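Local atomic coordinates of ABC transporter substrate-binding protein (Rhizobium radiobacter, PDB entry 6TFX), a protein that binds the opine mannopinic acid as the periplasmic solute-binding component of an ABC transporter that imports mannityl-opines. Residues A[33-38]-A[170-175]; A[4-9]-A[484-489]; A[265-270]-A[324-329]; A[394-399]-A[442-447]. All coordinates share one frame; numbering follows the deposited sequence.

Contact 1: A[33-38]-A[170-175]; sequences SYIYGA and FQVESI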
loop_
_atom_site.group_PDB
_atom_site.type_symbol
_atom_site.label_atom_id
_atom_site.label_comp_id
_atom_site.label_asym_id
_atom_site.label_seq_id
_atom_site.Cartn_x
_atom_site.Cartn_y
_atom_site.Cartn_z
ATOM N N SER A 33 7.497 1.541 -8.693
ATOM C CA SER A 33 6.663 2.273 -9.654
ATOM C C SER A 33 7.476 3.105 -10.651
ATOM O O SER A 33 6.924 3.561 -11.660
ATOM C CB SER A 33 5.649 3.163 -8.942
ATOM O OG SER A 33 6.254 4.355 -8.465
ATOM N N TYR A 34 8.770 3.331 -10.361
ATOM C CA TYR A 34 9.618 4.112 -11.295
ATOM C C TYR A 34 10.394 3.172 -12.233
ATOM O O TYR A 34 10.813 3.588 -13.313
ATOM C CB TYR A 34 10.654 4.934 -10.513
ATOM C CG TYR A 34 10.093 5.983 -9.558
ATOM C CD1 TYR A 34 8.725 6.240 -9.491
ATOM C CD2 TYR A 34 10.916 6.620 -8.635
ATOM C CE1 TYR A 34 8.200 7.156 -8.578
ATOM C CE2 TYR A 34 10.408 7.551 -7.733
ATOM C CZ TYR A 34 9.051 7.827 -7.712
ATOM O OH TYR A 34 8.577 8.722 -6.769
ATOM N N ILE A 35 10.643 1.935 -11.781
ATOM C CA ILE A 35 11.473 0.958 -12.500
ATOM C C ILE A 35 10.706 0.073 -13.438
ATOM O O ILE A 35 11.262 -0.335 -14.460
ATOM C CB ILE A 35 12.223 0.078 -11.442
ATOM C CG1 ILE A 35 13.100 0.947 -10.498
ATOM C CG2 ILE A 35 13.039 -1.079 -12.076
ATOM C CD1 ILE A 35 13.438 0.225 -9.135
ATOM N N TYR A 36 9.485 -0.354 -13.022
ATOM C CA TYR A 36 8.732 -1.335 -13.781
ATOM C C TYR A 36 7.469 -0.773 -14.417
ATOM O O TYR A 36 6.945 0.286 -14.008
ATOM C CB TYR A 36 8.277 -2.435 -12.827
ATOM C CG TYR A 36 9.395 -3.183 -12.149
ATOM C CD1 TYR A 36 10.002 -4.272 -12.765
ATOM C CD2 TYR A 36 9.825 -2.830 -10.870
ATOM C CE1 TYR A 36 11.027 -4.978 -12.140
ATOM C CE2 TYR A 36 10.850 -3.529 -10.234
ATOM C CZ TYR A 36 11.430 -4.621 -10.864
ATOM O OH TYR A 36 12.397 -5.357 -10.221
ATOM N N GLY A 37 6.945 -1.569 -15.338
ATOM C CA GLY A 37 5.639 -1.365 -15.963
ATOM C C GLY A 37 4.840 -2.659 -15.912
ATOM O O GLY A 37 5.294 -3.664 -15.341
ATOM N N ALA A 38 3.660 -2.663 -16.530
ATOM C CA ALA A 38 2.806 -3.842 -16.505
ATOM C C ALA A 38 2.102 -3.991 -17.867
ATOM O O ALA A 38 2.374 -3.213 -18.793
ATOM C CB ALA A 38 1.792 -3.691 -15.373
ATOM N N PHE A 170 12.865 4.472 -15.399
ATOM C CA PHE A 170 14.120 4.664 -14.664
ATOM C C PHE A 170 14.686 3.331 -14.242
ATOM O O PHE A 170 13.933 2.426 -13.915
ATOM C CB PHE A 170 13.907 5.584 -13.448
ATOM C CG PHE A 170 13.443 6.960 -13.877
ATOM C CD1 PHE A 170 14.357 7.916 -14.311
ATOM C CD2 PHE A 170 12.089 7.278 -13.906
ATOM C CE1 PHE A 170 13.924 9.167 -14.781
ATOM C CE2 PHE A 170 11.659 8.538 -14.352
ATOM C CZ PHE A 170 12.574 9.460 -14.812
ATOM N N GLN A 171 16.006 3.235 -14.182
ATOM C CA GLN A 171 16.675 1.993 -13.782
ATOM C C GLN A 171 17.541 2.255 -12.591
ATOM O O GLN A 171 18.052 3.358 -12.427
ATOM C CB GLN A 171 17.545 1.441 -14.927
ATOM C CG GLN A 171 18.620 2.431 -15.412
ATOM C CD GLN A 171 18.798 2.386 -16.904
ATOM O OE1 GLN A 171 18.313 1.483 -17.586
ATOM N NE2 GLN A 171 19.479 3.381 -17.447
ATOM N N VAL A 172 17.770 1.221 -11.782
ATOM C CA VAL A 172 18.631 1.369 -10.624
ATOM C C VAL A 172 20.067 1.264 -11.095
ATOM O O VAL A 172 20.468 0.209 -11.596
ATOM C CB VAL A 172 18.295 0.350 -9.513
ATOM C CG1 VAL A 172 19.342 0.371 -8.395
ATOM C CG2 VAL A 172 16.902 0.605 -8.954
ATOM N N GLU A 173 20.822 2.363 -10.972
ATOM C CA GLU A 173 22.239 2.353 -11.335
ATOM C C GLU A 173 23.061 1.780 -10.167
ATOM O O GLU A 173 23.969 0.967 -10.386
ATOM C CB GLU A 173 22.705 3.763 -11.690
ATOM C CG GLU A 173 24.147 3.813 -12.171
ATOM C CD GLU A 173 24.609 5.208 -12.530
ATOM O OE1 GLU A 173 24.879 6.008 -11.604
ATOM O OE2 GLU A 173 24.699 5.504 -13.743
ATOM N N SER A 174 22.755 2.225 -8.933
ATOM C CA SER A 174 23.442 1.781 -7.720
ATOM C C SER A 174 22.616 2.055 -6.469
ATOM O O SER A 174 21.748 2.946 -6.463
ATOM C CB SER A 174 24.790 2.486 -7.598
ATOM O OG SER A 174 24.652 3.895 -7.504
ATOM N N ILE A 175 22.915 1.297 -5.388
ATOM C CA ILE A 175 22.306 1.505 -4.083
ATOM C C ILE A 175 23.459 1.792 -3.131
ATOM O O ILE A 175 24.461 1.070 -3.151
ATOM C CB ILE A 175 21.443 0.301 -3.619
ATOM C CG1 ILE A 175 20.266 0.039 -4.607
ATOM C CG2 ILE A 175 20.924 0.507 -2.173
ATOM C CD1 ILE A 175 19.554 -1.336 -4.431
#
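The C-terminal end of helix 26-35 meets the start of strand 170-176, the first strand of an antiparallel pair with strand 180-185 in the large mixed sheet of this periplasmic binding protein. Tyr34 and Phe170 are joined through the backbone: Phe170 N donates to Tyr34 O at 3.1 Å with an N-H...O angle of 148°. That same oxygen also sits at the edge of the Phe170 ring, near its plane, 3.9 Å from CD2. One residue on, Ile35 CA points its hydrogen almost straight at Phe170 O (3.2 Å, 163° at the hydrogen), so Phe170 takes part through both backbone atoms, its N-H giving to Tyr34 O and its O receiving the C-H of Ile35. Ile35 CG1 stands beside its own backbone N (chi1 -58°), and from there CD1 reaches the CG2 branch of Val172. The two side chains cross obliquely, and Ile35 CD1 and Val172 CG2 are only 3.5 Å apart, close for two methyl carbons. Leu183 of the partner strand also touches Ile35. Further along, Glu173 and Ser174 together stand opposite the single residue Thr182 of strand 180-185, so the strand that receives the helix end goes on into a classic beta bulge.

Contact 2: A[4-9]-A[484-489]; sequences TELSMG and PLITEQ
With chi1 at 54°, Met8 holds CG between its backbone N and carbonyl carbon, and a bend at chi3 (-61°) turns the methyl away from the line of the chain; the sulfur is what meets the other segment. Ile486 sends CG1 to the side of its own backbone N and extends beyond it, which carries CD1 to the front. The two side chains meet tip to tip, Met8 SD lying 3.4 Å from Ile486 CD1. Leu6, two residues earlier on the same side of strand 5-10, was modelled in two conformers; in this one it comes end-on as well, its CD2 4.2 Å from Ile486 CD1, a contact less certain than that of Met8. Strand 5-10 runs parallel to strand 198-203 in the mixed sheet, and the irregular segment 484-489 passes over it at side-chain distance: the CA atoms of Leu6 and Ile486 are 9.6 Å apart, and no hydrogen bond joins the segments. Ile199 of strand 198-203 and Tyr34 of helix 26-35 each touch both Met8 and Ile486, extending the apolar layer. Beyond Ile486 the chain bends in an ST turn, where Thr487 OG1 accepts from Gln489 N at 2.9 Å and also from Gln489 NE2 at 2.8 Å.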
loop_
_atom_site.group_PDB
_atom_site.type_symbol
_atom_site.label_atom_id
_atom_site.label_comp_id
_atom_site.label_asym_id
_atom_site.label_seq_id
_atom_site.Cartn_x
_atom_site.Cartn_y
_atom_site.Cartn_z
ATOM N N THR A 4 18.407 18.486 -14.997
ATOM C CA THR A 4 17.784 17.199 -15.322
ATOM C C THR A 4 17.962 16.170 -14.185
ATOM O O THR A 4 17.602 15.013 -14.364
ATOM C CB THR A 4 18.317 16.651 -16.665
ATOM O OG1 THR A 4 19.717 16.388 -16.512
ATOM C CG2 THR A 4 18.043 17.592 -17.860
ATOM N N GLU A 5 18.518 16.586 -13.035
ATOM C CA GLU A 5 18.727 15.695 -11.893
ATOM C C GLU A 5 17.734 16.056 -10.785
ATOM O O GLU A 5 17.708 17.215 -10.349
ATOM C CB GLU A 5 20.173 15.785 -11.374
ATOM C CG GLU A 5 21.211 15.450 -12.441
ATOM C CD GLU A 5 22.642 15.222 -11.990
ATOM O OE1 GLU A 5 22.994 15.616 -10.854
ATOM O OE2 GLU A 5 23.418 14.650 -12.787
ATOM N N LEU A 6 16.924 15.065 -10.360
ATOM C CA LEU A 6 15.922 15.245 -9.303
ATOM C C LEU A 6 16.390 14.571 -8.017
ATOM O O LEU A 6 16.745 13.397 -8.035
ATOM C CB LEU A 6 14.562 14.656 -9.725
ATOM C CG LEU A 6 13.352 14.984 -8.824
ATOM C CD1 LEU A 6 12.072 14.961 -9.616
ATOM C CD2 LEU A 6 13.219 13.992 -7.679
ATOM N N SER A 7 16.383 15.322 -6.890
ATOM C CA SER A 7 16.757 14.774 -5.593
ATOM C C SER A 7 15.477 14.731 -4.750
ATOM O O SER A 7 14.758 15.740 -4.651
ATOM C CB SER A 7 17.822 15.611 -4.890
ATOM O OG SER A 7 19.047 15.540 -5.601
ATOM N N MET A 8 15.200 13.577 -4.134
ATOM C CA MET A 8 14.014 13.430 -3.283
ATOM C C MET A 8 14.345 12.778 -1.957
ATOM O O MET A 8 15.141 11.842 -1.925
ATOM C CB MET A 8 12.875 12.710 -3.994
ATOM C CG MET A 8 13.237 11.390 -4.578
ATOM S SD MET A 8 11.909 10.768 -5.670
ATOM C CE MET A 8 10.579 10.628 -4.559
ATOM N N GLY A 9 13.751 13.297 -0.883
ATOM C CA GLY A 9 13.989 12.801 0.466
ATOM C C GLY A 9 12.758 12.077 0.951
ATOM O O GLY A 9 11.660 12.632 0.882
ATOM N N PRO A 484 4.446 10.298 -4.981
ATOM C CA PRO A 484 4.596 10.830 -6.347
ATOM C C PRO A 484 5.036 9.775 -7.357
ATOM O O PRO A 484 5.802 8.862 -7.042
ATOM C CB PRO A 484 5.699 11.881 -6.196
ATOM C CG PRO A 484 5.648 12.296 -4.754
ATOM C CD PRO A 484 5.292 11.028 -4.019
ATOM N N LEU A 485 4.559 9.939 -8.592
ATOM C CA LEU A 485 4.939 9.081 -9.698
ATOM C C LEU A 485 5.837 9.927 -10.595
ATOM O O LEU A 485 5.395 10.945 -11.151
ATOM C CB LEU A 485 3.708 8.585 -10.491
ATOM C CG LEU A 485 4.015 7.664 -11.673
ATOM C CD1 LEU A 485 4.489 6.282 -11.198
ATOM C CD2 LEU A 485 2.810 7.533 -12.582
ATOM N N ILE A 486 7.099 9.505 -10.719
ATOM C CA ILE A 486 8.065 10.165 -11.596
ATOM C C ILE A 486 8.083 9.336 -12.882
ATOM O O ILE A 486 8.202 8.108 -12.843
ATOM C CB ILE A 486 9.461 10.307 -10.938
ATOM C CG1 ILE A 486 9.322 11.125 -9.623
ATOM C CG2 ILE A 486 10.442 10.978 -11.906
ATOM C CD1 ILE A 486 10.490 11.032 -8.755
ATOM N N THR A 487 7.882 10.014 -14.015
ATOM C CA THR A 487 7.801 9.342 -15.306
ATOM C C THR A 487 8.752 10.008 -16.295
ATOM O O THR A 487 9.516 10.924 -15.936
ATOM C CB THR A 487 6.360 9.406 -15.886
ATOM O OG1 THR A 487 6.106 10.733 -16.325
ATOM C CG2 THR A 487 5.266 8.935 -14.899
ATOM N N GLU A 488 8.660 9.592 -17.568
ATOM C CA GLU A 488 9.449 10.216 -18.642
ATOM C C GLU A 488 8.967 11.678 -18.884
ATOM O O GLU A 488 9.641 12.441 -19.576
ATOM C CB GLU A 488 9.362 9.373 -19.941
ATOM C CG GLU A 488 8.064 9.495 -20.742
ATOM C CD GLU A 488 6.842 8.786 -20.192
ATOM O OE1 GLU A 488 6.931 8.160 -19.111
ATOM O OE2 GLU A 488 5.790 8.841 -20.862
ATOM N N GLN A 489 7.783 12.043 -18.354
ATOM C CA GLN A 489 7.198 13.382 -18.552
ATOM C C GLN A 489 7.675 14.401 -17.497
ATOM O O GLN A 489 7.530 15.598 -17.698
ATOM C CB GLN A 489 5.656 13.315 -18.490
ATOM C CG GLN A 489 4.974 12.240 -19.338
ATOM C CD GLN A 489 3.668 11.785 -18.685
ATOM O OE1 GLN A 489 2.596 12.326 -18.977
ATOM N NE2 GLN A 489 3.716 10.790 -17.772
#

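Contact 3: A[265-270]-A[324-329]; sequences IRVRQA and AGFPNG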
loop_
_atom_site.group_PDB
_atom_site.type_symbol
_atom_site.label_atom_id
_atom_site.label_comp_id
_atom_site.label_asym_id
_atom_site.label_seq_id
_atom_site.Cartn_x
_atom_site.Cartn_y
_atom_site.Cartn_z
ATOM N N ILE A 265 -13.790 -10.581 24.601
ATOM C CA ILE A 265 -14.358 -9.451 23.859
ATOM C C ILE A 265 -14.482 -8.187 24.719
ATOM O O ILE A 265 -14.347 -7.085 24.185
ATOM C CB ILE A 265 -15.697 -9.840 23.178
ATOM C CG1 ILE A 265 -16.061 -8.804 22.072
ATOM C CG2 ILE A 265 -16.834 -10.080 24.215
ATOM C CD1 ILE A 265 -17.174 -9.214 21.103
ATOM N N ARG A 266 -14.736 -8.331 26.042
ATOM C CA ARG A 266 -14.872 -7.149 26.925
ATOM C C ARG A 266 -13.591 -6.323 26.961
ATOM O O ARG A 266 -13.649 -5.094 27.063
ATOM C CB ARG A 266 -15.288 -7.562 28.329
ATOM C CG ARG A 266 -16.673 -8.205 28.338
ATOM C CD ARG A 266 -16.973 -8.822 29.694
ATOM N NE ARG A 266 -16.066 -9.933 29.987
ATOM C CZ ARG A 266 -16.178 -10.729 31.040
ATOM N NH1 ARG A 266 -17.166 -10.556 31.910
ATOM N NH2 ARG A 266 -15.303 -11.708 31.235
ATOM N N VAL A 267 -12.433 -6.995 26.904
ATOM C CA VAL A 267 -11.141 -6.295 26.905
ATOM C C VAL A 267 -10.974 -5.542 25.589
ATOM O O VAL A 267 -10.492 -4.408 25.578
ATOM C CB VAL A 267 -9.960 -7.247 27.210
ATOM C CG1 VAL A 267 -8.625 -6.495 27.208
ATOM C CG2 VAL A 267 -10.172 -7.953 28.551
ATOM N N ARG A 268 -11.381 -6.168 24.469
ATOM C CA ARG A 268 -11.276 -5.514 23.150
ATOM C C ARG A 268 -12.239 -4.318 23.112
ATOM O O ARG A 268 -11.880 -3.226 22.652
ATOM C CB ARG A 268 -11.625 -6.505 22.021
ATOM C CG ARG A 268 -10.672 -7.693 21.991
ATOM C CD ARG A 268 -10.672 -8.424 20.653
ATOM N NE ARG A 268 -11.985 -8.958 20.273
ATOM C CZ ARG A 268 -12.418 -10.174 20.590
ATOM N NH1 ARG A 268 -11.719 -10.938 21.424
ATOM N NH2 ARG A 268 -13.587 -10.608 20.137
ATOM N N GLN A 269 -13.482 -4.515 23.598
ATOM C CA GLN A 269 -14.459 -3.430 23.647
ATOM C C GLN A 269 -13.934 -2.278 24.509
ATOM O O GLN A 269 -14.055 -1.109 24.127
ATOM C CB GLN A 269 -15.785 -3.932 24.226
ATOM C CG GLN A 269 -16.521 -4.872 23.272
ATOM C CD GLN A 269 -17.689 -5.551 23.955
ATOM O OE1 GLN A 269 -17.692 -5.781 25.178
ATOM N NE2 GLN A 269 -18.706 -5.899 23.163
ATOM N N ALA A 270 -13.289 -2.619 25.647
ATOM C CA ALA A 270 -12.722 -1.585 26.513
ATOM C C ALA A 270 -11.699 -0.755 25.723
ATOM O O ALA A 270 -11.713 0.457 25.804
ATOM C CB ALA A 270 -12.064 -2.217 27.733
ATOM N N ALA A 324 -13.958 -7.845 33.375
ATOM C CA ALA A 324 -13.080 -8.843 32.757
ATOM C C ALA A 324 -11.978 -9.341 33.703
ATOM O O ALA A 324 -11.180 -10.200 33.311
ATOM C CB ALA A 324 -12.462 -8.277 31.478
ATOM N N GLY A 325 -11.923 -8.783 34.910
ATOM C CA GLY A 325 -10.963 -9.190 35.940
ATOM C C GLY A 325 -9.681 -8.381 36.007
ATOM O O GLY A 325 -8.677 -8.845 36.574
ATOM N N PHE A 326 -9.721 -7.141 35.477
ATOM C CA PHE A 326 -8.589 -6.224 35.482
ATOM C C PHE A 326 -8.966 -4.931 36.226
ATOM O O PHE A 326 -9.077 -3.873 35.597
ATOM C CB PHE A 326 -8.149 -5.920 34.042
ATOM C CG PHE A 326 -7.638 -7.149 33.337
ATOM C CD1 PHE A 326 -6.329 -7.580 33.519
ATOM C CD2 PHE A 326 -8.475 -7.891 32.508
ATOM C CE1 PHE A 326 -5.864 -8.739 32.885
ATOM C CE2 PHE A 326 -8.009 -9.047 31.873
ATOM C CZ PHE A 326 -6.713 -9.461 32.072
ATOM N N PRO A 327 -9.172 -4.998 37.563
ATOM C CA PRO A 327 -9.568 -3.783 38.307
ATOM C C PRO A 327 -8.501 -2.689 38.330
ATOM O O PRO A 327 -8.830 -1.532 38.602
ATOM C CB PRO A 327 -9.871 -4.314 39.715
ATOM C CG PRO A 327 -9.031 -5.535 39.851
ATOM C CD PRO A 327 -9.056 -6.162 38.466
ATOM N N ASN A 328 -7.238 -3.048 38.046
ATOM C CA ASN A 328 -6.124 -2.091 38.027
ATOM C C ASN A 328 -5.653 -1.789 36.592
ATOM O O ASN A 328 -4.608 -1.166 36.406
ATOM C CB ASN A 328 -4.960 -2.596 38.887
ATOM C CG ASN A 328 -5.319 -2.744 40.342
ATOM O OD1 ASN A 328 -5.836 -1.819 40.982
ATOM N ND2 ASN A 328 -5.057 -3.917 40.890
ATOM N N GLY A 329 -6.461 -2.172 35.605
ATOM C CA GLY A 329 -6.141 -1.946 34.202
ATOM C C GLY A 329 -5.357 -3.080 33.554
ATOM O O GLY A 329 -5.029 -4.086 34.203
#
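Ala324, Val267 and Arg266 carry this meeting of helix 265-272 with the loop that leaves helix 314-323. The loop starts with a Schellman motif, in which Gly325 takes positive phi (95°) just after the last helical turn, and continues into a type I beta turn from Phe326 to Gly329. Ala324, at the start of this reversal, directs its methyl at the helix and meets the CG2 branch of Val267, CB to CG2 being 3.7 Å. The same CG2 lies 4.1 Å from CE2 of Phe326, whose side chain crosses that of Val267 at about a right angle, so one branch of the valine serves both loop residues. Leu321 of helix 314-323 and Phe358 of strand 358-365 also touch Val267, which is buried, whereas Arg266 and Ala324 are partly exposed. All of this is apolar contact, with no hydrogen bond between the segments. Arg266 follows the outer side of the contact, and its bend at chi3 (-65°) lays the guanidinium against Ala324. Asp264 forms a salt bridge with Arg266 NH2 and so helps to fix the flat group, one face of which receives Ala324 CA, 3.9 Å from NH2 and offset toward the rim.

Contact 4: A[394-399]-A[442-447]; sequences YYLTQF and KEAQKL
Leu396 points from helix 392-400 toward helix 434-450 and divides its two methyls between successive residues there. Leu396 CD1 lies 4.2 Å from CB of Ala444, while CD2 meets the aliphatic part of Gln445, 4.1 Å from CG. The leucine and glutamine side chains cross at about a right angle, so the fork of Leu396 comes against the flank of the glutamine and not against its amide. Ala444 also directs its methyl toward the facing helix. Gln445 instead sets out alongside the interface and then draws nearer: CG stands beside its own backbone N (chi1 -70°), and the chain runs extended beyond it. Its amide is turned to other partners, OE1 being hydrogen-bonded to Ser294 OG and NE2 to the carbonyl oxygens of Gly302 and Trp441. These bonds satisfy the polar end of a buried side chain and should limit its rotation, while CG faces Leu396. The nearest CA atoms, those of Leu396 and Ala444, are 8.0 Å apart; side chains alone make the contact, without a hydrogen bond. Leu396 also touches Trp441 and Ile448, one turn to either side along helix 434-450. Helix 422-430 flanks both partners, with Ile425 against Leu396 and Gln424 against Ala444, while the neighbouring Tyr395 packs on Leu250 and Leu252 of strand 240-255.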
loop_
_atom_site.group_PDB
_atom_site.type_symbol
_atom_site.label_atom_id
_atom_site.label_comp_id
_atom_site.label_asym_id
_atom_site.label_seq_id
_atom_site.Cartn_x
_atom_site.Cartn_y
_atom_site.Cartn_z
ATOM N N TYR A 394 -10.857 -6.499 -1.686
ATOM C CA TYR A 394 -9.404 -6.524 -1.473
ATOM C C TYR A 394 -9.051 -6.301 -0.016
ATOM O O TYR A 394 -8.395 -7.153 0.587
ATOM C CB TYR A 394 -8.697 -5.516 -2.404
ATOM C CG TYR A 394 -8.801 -5.993 -3.842
ATOM C CD1 TYR A 394 -7.959 -6.989 -4.322
ATOM C CD2 TYR A 394 -9.836 -5.559 -4.667
ATOM C CE1 TYR A 394 -8.096 -7.497 -5.612
ATOM C CE2 TYR A 394 -9.986 -6.063 -5.966
ATOM C CZ TYR A 394 -9.125 -7.053 -6.420
ATOM O OH TYR A 394 -9.237 -7.591 -7.675
ATOM N N TYR A 395 -9.490 -5.186 0.563
ATOM C CA TYR A 395 -9.138 -4.954 1.977
ATOM C C TYR A 395 -9.721 -6.048 2.851
ATOM O O TYR A 395 -9.047 -6.555 3.747
ATOM C CB TYR A 395 -9.677 -3.594 2.436
ATOM C CG TYR A 395 -8.712 -2.856 3.340
ATOM C CD1 TYR A 395 -7.701 -2.060 2.808
ATOM C CD2 TYR A 395 -8.824 -2.931 4.728
ATOM C CE1 TYR A 395 -6.833 -1.339 3.633
ATOM C CE2 TYR A 395 -7.955 -2.215 5.563
ATOM C CZ TYR A 395 -6.961 -1.419 5.009
ATOM O OH TYR A 395 -6.086 -0.723 5.830
ATOM N N LEU A 396 -10.986 -6.452 2.589
ATOM C CA LEU A 396 -11.599 -7.465 3.446
ATOM C C LEU A 396 -10.871 -8.804 3.376
ATOM O O LEU A 396 -10.638 -9.439 4.402
ATOM C CB LEU A 396 -13.083 -7.665 3.085
ATOM C CG LEU A 396 -13.980 -6.495 3.428
ATOM C CD1 LEU A 396 -15.360 -6.709 2.807
ATOM C CD2 LEU A 396 -14.115 -6.298 4.977
ATOM N N THR A 397 -10.573 -9.271 2.161
ATOM C CA THR A 397 -9.926 -10.575 2.046
ATOM C C THR A 397 -8.538 -10.535 2.685
ATOM O O THR A 397 -8.171 -11.460 3.412
ATOM C CB THR A 397 -9.842 -11.007 0.569
ATOM O OG1 THR A 397 -11.180 -11.152 0.058
ATOM C CG2 THR A 397 -9.054 -12.302 0.397
ATOM N N GLN A 398 -7.755 -9.499 2.375
ATOM C CA GLN A 398 -6.360 -9.483 2.844
ATOM C C GLN A 398 -6.190 -9.302 4.346
ATOM O O GLN A 398 -5.293 -9.910 4.951
ATOM C CB GLN A 398 -5.597 -8.393 2.071
ATOM C CG GLN A 398 -5.557 -8.723 0.556
ATOM C CD GLN A 398 -4.762 -7.710 -0.215
ATOM O OE1 GLN A 398 -3.811 -7.133 0.286
ATOM N NE2 GLN A 398 -5.124 -7.513 -1.476
ATOM N N PHE A 399 -7.019 -8.442 4.940
ATOM C CA PHE A 399 -6.872 -8.148 6.368
ATOM C C PHE A 399 -7.772 -8.989 7.275
ATOM O O PHE A 399 -7.447 -9.108 8.476
ATOM C CB PHE A 399 -7.205 -6.679 6.617
ATOM C CG PHE A 399 -6.120 -5.739 6.188
ATOM C CD1 PHE A 399 -5.069 -5.422 7.058
ATOM C CD2 PHE A 399 -6.112 -5.202 4.903
ATOM C CE1 PHE A 399 -4.046 -4.551 6.656
ATOM C CE2 PHE A 399 -5.063 -4.362 4.481
ATOM C CZ PHE A 399 -4.055 -4.015 5.374
ATOM N N LYS A 442 -21.069 -4.977 3.422
ATOM C CA LYS A 442 -21.410 -4.215 4.642
ATOM C C LYS A 442 -21.608 -5.151 5.840
ATOM O O LYS A 442 -21.131 -4.859 6.937
ATOM C CB LYS A 442 -22.665 -3.348 4.407
ATOM C CG LYS A 442 -22.413 -2.238 3.387
ATOM C CD LYS A 442 -23.629 -1.306 3.394
ATOM C CE LYS A 442 -23.421 -0.109 2.512
ATOM N NZ LYS A 442 -24.643 0.758 2.498
ATOM N N GLU A 443 -22.279 -6.303 5.629
ATOM C CA GLU A 443 -22.484 -7.281 6.701
ATOM C C GLU A 443 -21.113 -7.746 7.246
ATOM O O GLU A 443 -20.943 -7.850 8.473
ATOM C CB GLU A 443 -23.307 -8.460 6.188
ATOM C CG GLU A 443 -23.625 -9.511 7.246
ATOM C CD GLU A 443 -24.383 -10.737 6.754
ATOM O OE1 GLU A 443 -24.772 -10.772 5.563
ATOM O OE2 GLU A 443 -24.567 -11.679 7.559
ATOM N N ALA A 444 -20.130 -7.961 6.350
ATOM C CA ALA A 444 -18.781 -8.370 6.794
ATOM C C ALA A 444 -18.180 -7.267 7.693
ATOM O O ALA A 444 -17.665 -7.563 8.766
ATOM C CB ALA A 444 -17.889 -8.611 5.586
ATOM N N GLN A 445 -18.281 -5.996 7.280
ATOM C CA GLN A 445 -17.714 -4.909 8.099
ATOM C C GLN A 445 -18.371 -4.837 9.477
ATOM O O GLN A 445 -17.672 -4.696 10.479
ATOM C CB GLN A 445 -17.842 -3.571 7.364
ATOM C CG GLN A 445 -16.898 -3.518 6.150
ATOM C CD GLN A 445 -17.320 -2.442 5.173
ATOM O OE1 GLN A 445 -17.114 -1.254 5.411
ATOM N NE2 GLN A 445 -17.932 -2.857 4.062
ATOM N N LYS A 446 -19.723 -4.958 9.531
ATOM C CA LYS A 446 -20.459 -4.914 10.804
ATOM C C LYS A 446 -19.997 -6.037 11.734
ATOM O O LYS A 446 -19.845 -5.819 12.951
ATOM C CB LYS A 446 -21.965 -5.020 10.558
ATOM C CG LYS A 446 -22.545 -3.746 9.954
ATOM C CD LYS A 446 -24.062 -3.815 9.966
ATOM C CE LYS A 446 -24.690 -2.481 9.617
ATOM N NZ LYS A 446 -24.492 -2.156 8.189
ATOM N N LEU A 447 -19.754 -7.236 11.174
ATOM C CA LEU A 447 -19.310 -8.360 11.999
ATOM C C LEU A 447 -17.912 -8.125 12.527
ATOM O O LEU A 447 -17.615 -8.483 13.669
ATOM C CB LEU A 447 -19.307 -9.650 11.167
ATOM C CG LEU A 447 -20.689 -10.208 10.809
ATOM C CD1 LEU A 447 -20.596 -11.211 9.670
ATOM C CD2 LEU A 447 -21.367 -10.836 12.025
#

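In the fold
Contacts 1 and 2 adjoin, their centres 12 Å apart, and both reach the mixed sheet. Tyr34 joins them: its OH probably hydrogen-bonds to Pro484 O at 2.8 Å. Phe170 CZ also packs on Thr487 O. Contact 2 links the two ends of the chain, and the other three lie inside the loop it closes. Contacts 3 and 4 sit on the opposite side of the chain's centre, with their centres 25 Å apart and nearest atoms about 7 Å apart. Contact 4 is near a magnesium ion bound by Cys418 and Cys453, the Leu396 side chain being about 8 Å from that of Cys418. The Tyr34 side chain in contact 1 is about 14 Å from the bound opine.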